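PDB 2RFL: putative phosphohistidine phosphatase SixA from Agrobacterium tumefaciens, which probably removes phosphate from phosphohistidine as a member of branch 1 of the histidine phosphatase superfamily. Local coordinates for residues A125-E129 and D130-A134; A134-S138 and G139-S143. All coordinates share one frame; numbering follows the deposited sequence.

Contact 1. Residues A125-E129 and D130-A134; sequences AMIGE and DLLHA
I127 meets L131 and L132 because its CG1 stands between the backbone N and the carbonyl carbon (chi1 71°) and the chain then runs on extended, which carries CD1 forward over the first turn of the next helix. There CD1 lies 3.6 Å from L132 N and 4.0 Å from L131 CB, so a single methyl touches both backbone and side chain. L132 has its CG anti to the backbone N, and its buried side chain packs on L123 and E124 of helix 118-127. The backbone of the second helix is gripped from its start. L132 N donates to G128 O over 3.1 Å, and H133 N donates to E129 O over 2.8 Å in a nearly straight bond (175°). L131 N, one residue earlier, is served by a water instead: the water accepts from L131 N and donates to I127 O at 2.9 Å, linking the last carbonyl of one helix to the first turn of the next. On the outer surface the E129 and D130 carboxylates come near each other, OE2 to OD1 4.0 Å with planes 53° apart, a mild repulsion probably offset by solvent and by the helix N terminus. G128, with positive phi, sits at a tight corner between two consecutive helices, in which one glycine ends helix 118-127 and N-caps helix 129-135.

Contact 2. Residues A134-S138 and G139-S143; sequences AALPS and GFPTS
Apolar contacts join L136 to F140 and P141. CG of L136 is anti to the carbonyl carbon (chi1 -52°), with CD1 and CD2 spread toward the chain that continues past the turn. The two methyls divide the work: CD1 approaches F140 CB at 4.3 Å and meets the phenyl ring obliquely, while CD2 reaches P141 CD, also at 4.3 Å. These are loose van der Waals contacts.

Backbone contacts are closer. The carbonyl oxygen of G139 faces the leucine side chain, 3.4 Å from L136 CB and 3.7 Å from L136 CD1, so a polar atom rests against aliphatic carbon. No hydrogen bond joins 134-138 to 139-143: L136-G139 form a type I-like beta turn without its closing bond, L136 O and G139 N standing 3.6 Å apart. P137 and S138 make the turn; G139, with a positive phi of 91° at which a CB would collide with S138 O, takes the chain out of it.

Polar anchoring comes from beyond the turn. F140 O accepts hydrogen bonds from R15 NH1 and N116 ND2, and T142 OG1 is bonded to E40 OE1. F140 is buried, its ring edge-to-face with F166 and packed on L13, M119 and L123, while L136 also rests on L123. The turn therefore lies against helix 118-127, and the chain beyond it passes strand 10-15 to reach helix 35-51 at S143, just before strand 145-149.

From the N terminus, the chain arrives at contact 1 along helix 118-127, which follows the central strand 109-114. Contact 1 closes the short corner into helix 129-135, and contact 2 closes the turn by which the chain leaves that helix for strand 145-149. The two neither nest nor cross: they follow in series, sharing A134, with centres 11 Å apart. The short helix is thus bracketed at both ends, and both contacts rest on helix 118-127. Both lie within the helix-helix-loop connection from parallel strand 109-114 to antiparallel strand 145-149, contact 1 between the helices and contact 2 at its exit.

Contact 1. Residues A125-E129 and D130-A134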
ATOM      1  N   ALA A 125     -12.404   5.769   1.430  1.00 37.00           N
ATOM      2  CA  ALA A 125     -12.440   7.243   1.540  1.00 37.54           C
ATOM      3  C   ALA A 125     -12.306   7.938   0.215  1.00 37.19           C
ATOM      4  O   ALA A 125     -12.903   8.982   0.016  1.00 37.30           O
ATOM      5  CB  ALA A 125     -11.343   7.726   2.468  1.00 37.78           C
HETATM    6  N   MSE A 126     -11.531   7.331  -0.685  1.00 37.43           N
HETATM    7  CA  MSE A 126     -11.155   7.895  -1.979  1.00 37.25           C
HETATM    8  C   MSE A 126     -12.088   7.509  -3.145  1.00 38.02           C
HETATM    9  O   MSE A 126     -12.326   8.318  -4.006  1.00 37.48           O
HETATM   10  CB  MSE A 126      -9.709   7.519  -2.327  1.00 36.24           C
HETATM   11  CG  MSE A 126      -8.627   7.876  -1.317  1.00 36.32           C
HETATM   12 SE   MSE A 126      -6.845   7.024  -1.741  0.84 43.52          SE
HETATM   13  CE  MSE A 126      -5.896   7.789  -0.255  1.00 45.44           C
ATOM     14  N   ILE A 127     -12.565   6.266  -3.197  1.00 39.90           N
ATOM     15  CA  ILE A 127     -13.387   5.774  -4.320  1.00 41.35           C
ATOM     16  C   ILE A 127     -14.826   5.389  -3.916  1.00 42.48           C
ATOM     17  O   ILE A 127     -15.684   5.154  -4.780  1.00 42.34           O
ATOM     18  CB  ILE A 127     -12.724   4.593  -5.113  1.00 42.11           C
ATOM     19  CG1 ILE A 127     -12.711   3.307  -4.273  1.00 43.68           C
ATOM     20  CG2 ILE A 127     -11.291   4.941  -5.642  1.00 40.64           C
ATOM     21  CD1 ILE A 127     -12.511   2.067  -5.113  1.00 44.86           C
ATOM     22  N   GLY A 128     -15.102   5.382  -2.620  1.00 42.95           N
ATOM     23  CA  GLY A 128     -16.454   5.170  -2.115  1.00 45.27           C
ATOM     24  C   GLY A 128     -16.719   3.710  -1.857  1.00 46.65           C
ATOM     25  O   GLY A 128     -16.073   2.854  -2.435  1.00 45.96           O
ATOM     26  N   GLU A 129     -17.672   3.418  -0.977  1.00 49.40           N
ATOM     27  CA  GLU A 129     -18.061   2.023  -0.700  1.00 51.13           C
ATOM     28  C   GLU A 129     -18.595   1.212  -1.922  1.00 51.10           C
ATOM     29  O   GLU A 129     -18.216   0.059  -2.098  1.00 50.64           O
ATOM     30  CB  GLU A 129     -19.019   1.950   0.476  1.00 52.17           C
ATOM     31  CG  GLU A 129     -20.236   2.820   0.348  1.00 56.25           C
ATOM     32  CD  GLU A 129     -21.402   2.291   1.161  1.00 60.44           C
ATOM     33  OE1 GLU A 129     -21.616   2.800   2.280  1.00 61.71           O
ATOM     34  OE2 GLU A 129     -22.093   1.360   0.685  1.00 63.02           O
ATOM     35  N   ASP A 130     -19.425   1.826  -2.771  1.00 50.91           N
ATOM     36  CA  ASP A 130     -19.996   1.131  -3.930  1.00 51.00           C
ATOM     37  C   ASP A 130     -18.942   0.589  -4.890  1.00 50.58           C
ATOM     38  O   ASP A 130     -19.054  -0.543  -5.377  1.00 49.47           O
ATOM     39  CB  ASP A 130     -20.979   2.019  -4.692  1.00 50.81           C
ATOM     40  CG  ASP A 130     -22.175   2.416  -3.859  1.00 49.75           C
ATOM     41  OD1 ASP A 130     -22.773   1.526  -3.242  1.00 48.55           O
ATOM     42  OD2 ASP A 130     -22.512   3.618  -3.819  1.00 46.26           O
ATOM     43  N   LEU A 131     -17.935   1.412  -5.170  1.00 50.19           N
ATOM     44  CA  LEU A 131     -16.856   1.000  -6.056  1.00 50.35           C
ATOM     45  C   LEU A 131     -15.887   0.054  -5.406  1.00 50.16           C
ATOM     46  O   LEU A 131     -15.522  -0.954  -6.006  1.00 49.68           O
ATOM     47  CB  LEU A 131     -16.157   2.190  -6.686  1.00 49.74           C
ATOM     48  CG  LEU A 131     -16.968   2.417  -7.932  1.00 50.36           C
ATOM     49  CD1 LEU A 131     -16.513   3.686  -8.597  1.00 47.69           C
ATOM     50  CD2 LEU A 131     -16.796   1.125  -8.810  1.00 51.78           C
ATOM     51  N   LEU A 132     -15.497   0.367  -4.176  1.00 50.31           N
ATOM     52  CA  LEU A 132     -14.812  -0.590  -3.334  1.00 51.26           C
ATOM     53  C   LEU A 132     -15.428  -1.986  -3.470  1.00 53.04           C
ATOM     54  O   LEU A 132     -14.734  -2.904  -3.879  1.00 51.86           O
ATOM     55  CB  LEU A 132     -14.822  -0.146  -1.862  1.00 51.16           C
ATOM     56  CG  LEU A 132     -13.730  -0.604  -0.871  1.00 46.64           C
ATOM     57  CD1 LEU A 132     -13.398  -2.093  -0.966  1.00 39.34           C
ATOM     58  CD2 LEU A 132     -12.517   0.240  -1.065  1.00 41.43           C
ATOM     59  N   HIS A 133     -16.717  -2.123  -3.138  1.00 55.60           N
ATOM     60  CA  HIS A 133     -17.473  -3.382  -3.301  1.00 58.80           C
ATOM     61  C   HIS A 133     -17.343  -4.063  -4.681  1.00 59.35           C
ATOM     62  O   HIS A 133     -17.010  -5.245  -4.755  1.00 59.47           O
ATOM     63  CB  HIS A 133     -18.950  -3.165  -2.968  1.00 60.12           C
ATOM     64  CG  HIS A 133     -19.432  -3.937  -1.776  1.00 64.18           C
ATOM     65  ND1 HIS A 133     -18.964  -3.716  -0.498  1.00 67.47           N
ATOM     66  CD2 HIS A 133     -20.371  -4.909  -1.665  1.00 68.01           C
ATOM     67  CE1 HIS A 133     -19.577  -4.535   0.343  1.00 69.03           C
ATOM     68  NE2 HIS A 133     -20.440  -5.264  -0.340  1.00 68.72           N
ATOM     69  N   ALA A 134     -17.603  -3.310  -5.755  1.00 59.89           N
ATOM     70  CA  ALA A 134     -17.502  -3.785  -7.142  1.00 60.14           C
ATOM     71  C   ALA A 134     -16.098  -4.249  -7.526  1.00 60.05           C
ATOM     72  O   ALA A 134     -15.927  -5.092  -8.406  1.00 60.20           O
ATOM     73  CB  ALA A 134     -17.965  -2.715  -8.094  1.00 59.85           C
TER
HETATM   74  O   HOH W   1     -18.336   4.106  -4.780  1.00 50.40           O

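Contact 2. Residues A134-S138 and G139-S143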
ATOM      1  N   ALA A 134     -17.603  -3.310  -5.755  1.00 59.89           N
ATOM      2  CA  ALA A 134     -17.502  -3.785  -7.142  1.00 60.14           C
ATOM      3  C   ALA A 134     -16.098  -4.249  -7.526  1.00 60.05           C
ATOM      4  O   ALA A 134     -15.927  -5.092  -8.406  1.00 60.20           O
ATOM      5  CB  ALA A 134     -17.965  -2.715  -8.094  1.00 59.85           C
ATOM      6  N   ALA A 135     -15.089  -3.685  -6.869  1.00 59.96           N
ATOM      7  CA  ALA A 135     -13.708  -4.001  -7.175  1.00 59.15           C
ATOM      8  C   ALA A 135     -13.257  -5.168  -6.311  1.00 58.95           C
ATOM      9  O   ALA A 135     -12.588  -6.100  -6.775  1.00 58.94           O
ATOM     10  CB  ALA A 135     -12.831  -2.788  -6.955  1.00 59.06           C
ATOM     11  N   LEU A 136     -13.649  -5.119  -5.048  1.00 58.53           N
ATOM     12  CA  LEU A 136     -13.256  -6.117  -4.072  1.00 57.89           C
ATOM     13  C   LEU A 136     -14.484  -6.657  -3.352  1.00 58.80           C
ATOM     14  O   LEU A 136     -14.947  -6.044  -2.391  1.00 58.82           O
ATOM     15  CB  LEU A 136     -12.281  -5.501  -3.081  1.00 56.52           C
ATOM     16  CG  LEU A 136     -11.083  -4.779  -3.685  1.00 54.15           C
ATOM     17  CD1 LEU A 136     -10.403  -3.953  -2.593  1.00 57.40           C
ATOM     18  CD2 LEU A 136     -10.089  -5.720  -4.322  1.00 49.93           C
ATOM     19  N   PRO A 137     -15.045  -7.783  -3.842  1.00 59.70           N
ATOM     20  CA  PRO A 137     -16.139  -8.454  -3.121  1.00 60.41           C
ATOM     21  C   PRO A 137     -15.725  -8.946  -1.718  1.00 60.05           C
ATOM     22  O   PRO A 137     -16.497  -8.846  -0.773  1.00 59.86           O
ATOM     23  CB  PRO A 137     -16.492  -9.633  -4.034  1.00 61.15           C
ATOM     24  CG  PRO A 137     -15.918  -9.277  -5.384  1.00 61.09           C
ATOM     25  CD  PRO A 137     -14.712  -8.461  -5.109  1.00 59.76           C
ATOM     26  N   SER A 138     -14.494  -9.430  -1.583  1.00 59.52           N
ATOM     27  CA  SER A 138     -14.016  -9.956  -0.306  1.00 58.75           C
ATOM     28  C   SER A 138     -12.990  -9.076   0.422  1.00 56.95           C
ATOM     29  O   SER A 138     -12.261  -9.553   1.291  1.00 56.97           O
ATOM     30  CB  SER A 138     -13.499 -11.383  -0.486  1.00 59.35           C
ATOM     31  OG  SER A 138     -12.644 -11.464  -1.603  1.00 58.11           O
ATOM     32  N   GLY A 139     -12.941  -7.793   0.088  1.00 54.86           N
ATOM     33  CA  GLY A 139     -12.091  -6.860   0.816  1.00 52.63           C
ATOM     34  C   GLY A 139     -10.692  -6.694   0.255  1.00 50.46           C
ATOM     35  O   GLY A 139     -10.388  -7.225  -0.808  1.00 50.99           O
ATOM     36  N   PHE A 140      -9.847  -5.967   0.987  1.00 47.76           N
ATOM     37  CA  PHE A 140      -8.517  -5.534   0.523  1.00 44.76           C
ATOM     38  C   PHE A 140      -7.455  -6.563   0.976  1.00 44.00           C
ATOM     39  O   PHE A 140      -7.057  -6.588   2.162  1.00 43.62           O
ATOM     40  CB  PHE A 140      -8.245  -4.133   1.084  1.00 43.53           C
ATOM     41  CG  PHE A 140      -7.167  -3.368   0.389  1.00 40.00           C
ATOM     42  CD1 PHE A 140      -5.891  -3.906   0.209  1.00 38.52           C
ATOM     43  CD2 PHE A 140      -7.408  -2.065  -0.043  1.00 37.69           C
ATOM     44  CE1 PHE A 140      -4.861  -3.193  -0.412  1.00 35.24           C
ATOM     45  CE2 PHE A 140      -6.394  -1.330  -0.669  1.00 37.24           C
ATOM     46  CZ  PHE A 140      -5.100  -1.919  -0.852  1.00 36.69           C
ATOM     47  N   PRO A 141      -7.018  -7.435   0.041  1.00 42.70           N
ATOM     48  CA  PRO A 141      -6.143  -8.565   0.329  1.00 41.99           C
ATOM     49  C   PRO A 141      -4.664  -8.188   0.630  1.00 41.36           C
ATOM     50  O   PRO A 141      -4.243  -7.043   0.399  1.00 39.75           O
ATOM     51  CB  PRO A 141      -6.255  -9.409  -0.956  1.00 42.76           C
ATOM     52  CG  PRO A 141      -6.530  -8.406  -2.056  1.00 41.84           C
ATOM     53  CD  PRO A 141      -7.359  -7.343  -1.401  1.00 42.83           C
ATOM     54  N   THR A 142      -3.904  -9.158   1.146  1.00 41.05           N
ATOM     55  CA  THR A 142      -2.489  -8.972   1.437  1.00 40.78           C
ATOM     56  C   THR A 142      -1.673  -8.854   0.180  1.00 39.89           C
ATOM     57  O   THR A 142      -1.845  -9.624  -0.746  1.00 40.76           O
ATOM     58  CB  THR A 142      -1.868 -10.127   2.241  1.00 41.51           C
ATOM     59  OG1 THR A 142      -2.063 -11.376   1.551  1.00 40.55           O
ATOM     60  CG2 THR A 142      -2.409 -10.150   3.666  1.00 41.38           C
ATOM     61  N   SER A 143      -0.739  -7.922   0.179  1.00 38.82           N
ATOM     62  CA  SER A 143       0.000  -7.504  -1.046  1.00 37.97           C
ATOM     63  C   SER A 143      -0.872  -7.102  -2.227  1.00 36.56           C
ATOM     64  O   SER A 143      -0.427  -7.222  -3.373  1.00 34.68           O
ATOM     65  CB  SER A 143       1.057  -8.503  -1.492  1.00 38.14           C
ATOM     66  OG  SER A 143       1.931  -7.805  -2.364  1.00 39.76           O
TER